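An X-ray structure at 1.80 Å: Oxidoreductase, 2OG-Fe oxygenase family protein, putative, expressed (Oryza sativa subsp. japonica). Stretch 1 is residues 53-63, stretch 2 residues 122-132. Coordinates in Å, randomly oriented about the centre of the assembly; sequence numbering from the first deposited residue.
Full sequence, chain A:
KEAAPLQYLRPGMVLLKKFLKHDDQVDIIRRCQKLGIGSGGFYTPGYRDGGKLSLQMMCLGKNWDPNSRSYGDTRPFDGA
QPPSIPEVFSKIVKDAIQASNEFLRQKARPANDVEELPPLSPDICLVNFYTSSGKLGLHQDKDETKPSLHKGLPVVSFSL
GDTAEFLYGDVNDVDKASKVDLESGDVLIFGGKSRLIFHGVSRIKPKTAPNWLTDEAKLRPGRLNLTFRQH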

# COMPACT_ATOMS: atom_id res chain seq x y z
N LEU A 53 8.08 1.22 13.83
CA LEU A 53 9.52 1.23 14.05
C LEU A 53 10.20 1.53 12.73
O LEU A 53 9.84 0.94 11.71
CB LEU A 53 10.00 -0.14 14.57
CG LEU A 53 10.58 -0.20 15.98
CD1 LEU A 53 10.98 -1.64 16.27
CD2 LEU A 53 11.77 0.74 16.11
N SER A 54 11.16 2.46 12.74
CA SER A 54 12.03 2.71 11.58
C SER A 54 11.22 2.99 10.32
O SER A 54 11.50 2.48 9.23
CB SER A 54 12.99 1.54 11.37
OG SER A 54 13.81 1.44 12.54
N LEU A 55 10.21 3.85 10.47
CA LEU A 55 9.27 4.16 9.41
C LEU A 55 9.25 5.67 9.17
O LEU A 55 9.13 6.46 10.12
CB LEU A 55 7.86 3.66 9.78
CG LEU A 55 6.71 4.13 8.87
CD1 LEU A 55 6.80 3.44 7.52
CD2 LEU A 55 5.35 3.86 9.52
N GLN A 56 9.35 6.06 7.90
CA GLN A 56 9.06 7.42 7.47
C GLN A 56 7.94 7.37 6.44
O GLN A 56 7.73 6.35 5.78
CB GLN A 56 10.29 8.10 6.86
CG GLN A 56 11.50 8.17 7.79
CD GLN A 56 12.76 8.55 7.03
OE1 GLN A 56 13.61 7.71 6.74
NE2 GLN A 56 12.87 9.83 6.68
N MET A 57 7.24 8.50 6.28
CA MET A 57 6.10 8.53 5.38
C MET A 57 5.98 9.89 4.71
O MET A 57 6.51 10.90 5.20
CB MET A 57 4.78 8.21 6.12
CG MET A 57 4.44 9.22 7.23
SD MET A 57 2.86 8.81 8.00
CE MET A 57 1.73 9.37 6.73
N MET A 58 5.28 9.90 3.59
CA MET A 58 4.85 11.13 2.95
C MET A 58 3.60 10.78 2.15
O MET A 58 3.42 9.64 1.73
CB MET A 58 5.93 11.75 2.05
CG MET A 58 6.26 10.97 0.79
SD MET A 58 7.12 11.98 -0.48
CE MET A 58 5.82 13.11 -0.97
N CYS A 59 2.73 11.77 1.98
CA CYS A 59 1.50 11.52 1.24
C CYS A 59 1.58 12.18 -0.13
O CYS A 59 2.26 13.19 -0.31
CB CYS A 59 0.28 12.02 2.00
SG CYS A 59 -0.09 11.08 3.51
N LEU A 60 0.90 11.57 -1.09
CA LEU A 60 0.61 12.20 -2.37
C LEU A 60 -0.90 12.33 -2.50
O LEU A 60 -1.64 11.46 -2.04
CB LEU A 60 1.16 11.41 -3.56
CG LEU A 60 2.56 10.82 -3.43
CD1 LEU A 60 2.85 9.90 -4.63
CD2 LEU A 60 3.58 11.92 -3.33
N GLY A 61 -1.34 13.40 -3.16
CA GLY A 61 -2.76 13.71 -3.24
C GLY A 61 -3.21 14.40 -1.97
O GLY A 61 -2.70 15.47 -1.63
N LYS A 62 -4.15 13.80 -1.25
CA LYS A 62 -4.56 14.31 0.04
C LYS A 62 -3.57 13.88 1.12
O LYS A 62 -2.86 12.88 0.98
CB LYS A 62 -5.97 13.83 0.39
CG LYS A 62 -7.08 14.78 -0.05
CD LYS A 62 -7.26 14.80 -1.57
CE LYS A 62 -8.14 15.98 -2.03
NZ LYS A 62 -7.41 17.28 -2.17
N ASN A 63 -3.52 14.63 2.21
CA ASN A 63 -2.62 14.32 3.30
C ASN A 63 -3.36 13.63 4.44
O ASN A 63 -4.46 14.06 4.82
CB ASN A 63 -1.95 15.59 3.83
CG ASN A 63 -0.94 15.29 4.90
OD1 ASN A 63 0.07 14.64 4.64
ND2 ASN A 63 -1.20 15.77 6.12
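Stretch 2, residues 122-132: PDICLVNFYTS

Stretch 2 pairs with stretch 1 as a neighbouring antiparallel strand: the N-to-C directions differ by 162°, and the axes approach to 4.6 Å. Extended phi/psi values carry L126 through Y130 alongside C59 back to L55, and the pairing continues with L60 opposite C125 and G61 opposite I124. The register rests on reciprocal backbone hydrogen bonds. Q56 N to F129 O is 2.9 Å and F129 N to Q56 O 2.7 Å; M58 N to V127 O is 2.9 Å and V127 N to M58 O 2.8 Å; L60 N to C125 O is 2.8 Å and C125 N to L60 O 2.9 Å. Single bonds flank this ladder, T131 N to S54 O at 3.2 Å and K62 N to D123 O at 2.9 Å. At the non-hydrogen-bonded pairs from L55 to C59 the CA atoms draw closer, to 4.5 Å for M57 CA and N128 CA.

Alternation sorts the side chains onto two faces. On one, L55 (t, p) sets CD1 over the Y130 ring, 3.9 Å from its centroid and 10° off the normal, a CH-pi contact; the same CD1 lies 3.6 Å from N128 CB, so the methyl nests in the corner formed by N128 and the face of the Y130 ring. Farther along, M57 curls its terminal CE to within 3.6 Å of L126 CD2, while C59 SG lies 4.4 Å from L126 CG, so L126 is approached by both. On the other face, V127 is likewise shared: its CB is 3.9 Å from M58 CG and its CG2 4.0 Å from L60 CG. Q56 OE1 meets the F129 ring at its edge, 4.3 Å from CD2.

At G61 the surfaces fit because a side chain is absent: an ideal CB would sit 2.4 Å from D123 O, a clash, and the phi of 81° itself favours glycine. Beyond it, K62 CB rests 4.1 Å from I124 CG1. The fit buries 801 Å², both sides summed.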

# COMPACT_ATOMS: atom_id res chain seq x y z
N PRO A 122 -8.07 6.71 -6.87
CA PRO A 122 -7.42 7.09 -5.62
C PRO A 122 -7.07 8.56 -5.62
O PRO A 122 -6.56 9.10 -6.61
CB PRO A 122 -6.16 6.21 -5.58
CG PRO A 122 -5.89 5.89 -7.02
CD PRO A 122 -7.24 5.82 -7.70
N ASP A 123 -7.37 9.22 -4.50
CA ASP A 123 -6.93 10.58 -4.25
C ASP A 123 -6.03 10.63 -3.03
O ASP A 123 -5.64 11.72 -2.59
CB ASP A 123 -8.13 11.53 -4.07
CG ASP A 123 -9.15 11.01 -3.07
OD1 ASP A 123 -8.85 10.04 -2.34
OD2 ASP A 123 -10.25 11.58 -3.01
N ILE A 124 -5.68 9.46 -2.48
CA ILE A 124 -4.78 9.31 -1.34
C ILE A 124 -3.72 8.30 -1.76
O ILE A 124 -4.05 7.20 -2.19
CB ILE A 124 -5.52 8.79 -0.09
CG1 ILE A 124 -6.61 9.77 0.35
CG2 ILE A 124 -4.54 8.49 1.04
CD1 ILE A 124 -7.80 9.09 1.00
N CYS A 125 -2.45 8.68 -1.65
CA CYS A 125 -1.36 7.71 -1.70
C CYS A 125 -0.46 7.91 -0.49
O CYS A 125 0.17 8.95 -0.34
CB CYS A 125 -0.54 7.82 -2.98
SG CYS A 125 0.83 6.62 -3.04
N LEU A 126 -0.41 6.90 0.37
CA LEU A 126 0.50 6.90 1.50
C LEU A 126 1.79 6.21 1.06
O LEU A 126 1.76 5.03 0.70
CB LEU A 126 -0.12 6.19 2.70
CG LEU A 126 0.17 6.75 4.08
CD1 LEU A 126 -0.64 6.01 5.12
CD2 LEU A 126 1.65 6.64 4.39
N VAL A 127 2.90 6.93 1.10
CA VAL A 127 4.22 6.39 0.77
C VAL A 127 4.95 6.13 2.09
O VAL A 127 5.30 7.08 2.81
CB VAL A 127 5.01 7.35 -0.12
CG1 VAL A 127 6.31 6.68 -0.60
CG2 VAL A 127 4.16 7.79 -1.30
N ASN A 128 5.17 4.86 2.40
CA ASN A 128 5.87 4.43 3.61
C ASN A 128 7.26 3.95 3.23
O ASN A 128 7.40 3.11 2.33
CB ASN A 128 5.13 3.27 4.30
CG ASN A 128 3.77 3.66 4.82
OD1 ASN A 128 3.66 4.46 5.75
ND2 ASN A 128 2.71 3.07 4.23
N PHE A 129 8.29 4.42 3.93
CA PHE A 129 9.61 3.85 3.76
C PHE A 129 10.08 3.22 5.07
O PHE A 129 10.10 3.89 6.11
CB PHE A 129 10.64 4.87 3.28
CG PHE A 129 11.99 4.24 3.09
CD1 PHE A 129 12.16 3.30 2.09
CD2 PHE A 129 13.03 4.51 3.95
CE1 PHE A 129 13.38 2.68 1.92
CE2 PHE A 129 14.25 3.89 3.78
CZ PHE A 129 14.41 2.97 2.77
N TYR A 130 10.44 1.95 5.00
CA TYR A 130 10.95 1.17 6.13
C TYR A 130 12.42 0.90 5.90
O TYR A 130 12.80 0.40 4.84
CB TYR A 130 10.24 -0.20 6.22
CG TYR A 130 8.72 -0.19 6.32
CD1 TYR A 130 7.93 -0.01 5.20
CD2 TYR A 130 8.10 -0.41 7.54
CE1 TYR A 130 6.54 -0.02 5.29
CE2 TYR A 130 6.71 -0.43 7.65
CZ TYR A 130 5.94 -0.24 6.52
OH TYR A 130 4.57 -0.27 6.65
N THR A 131 13.27 1.19 6.89
CA THR A 131 14.62 0.64 6.85
C THR A 131 14.56 -0.82 7.30
O THR A 131 13.49 -1.40 7.50
CB THR A 131 15.58 1.48 7.67
OG1 THR A 131 15.08 1.64 9.00
CG2 THR A 131 15.73 2.86 7.04
N SER A 132 15.73 -1.47 7.45
CA SER A 132 15.72 -2.92 7.65
C SER A 132 15.05 -3.32 8.96
O SER A 132 14.52 -4.43 9.06
CB SER A 132 17.14 -3.47 7.62
OG SER A 132 17.93 -2.87 6.60
O HOH W 1 12.58 4.93 7.41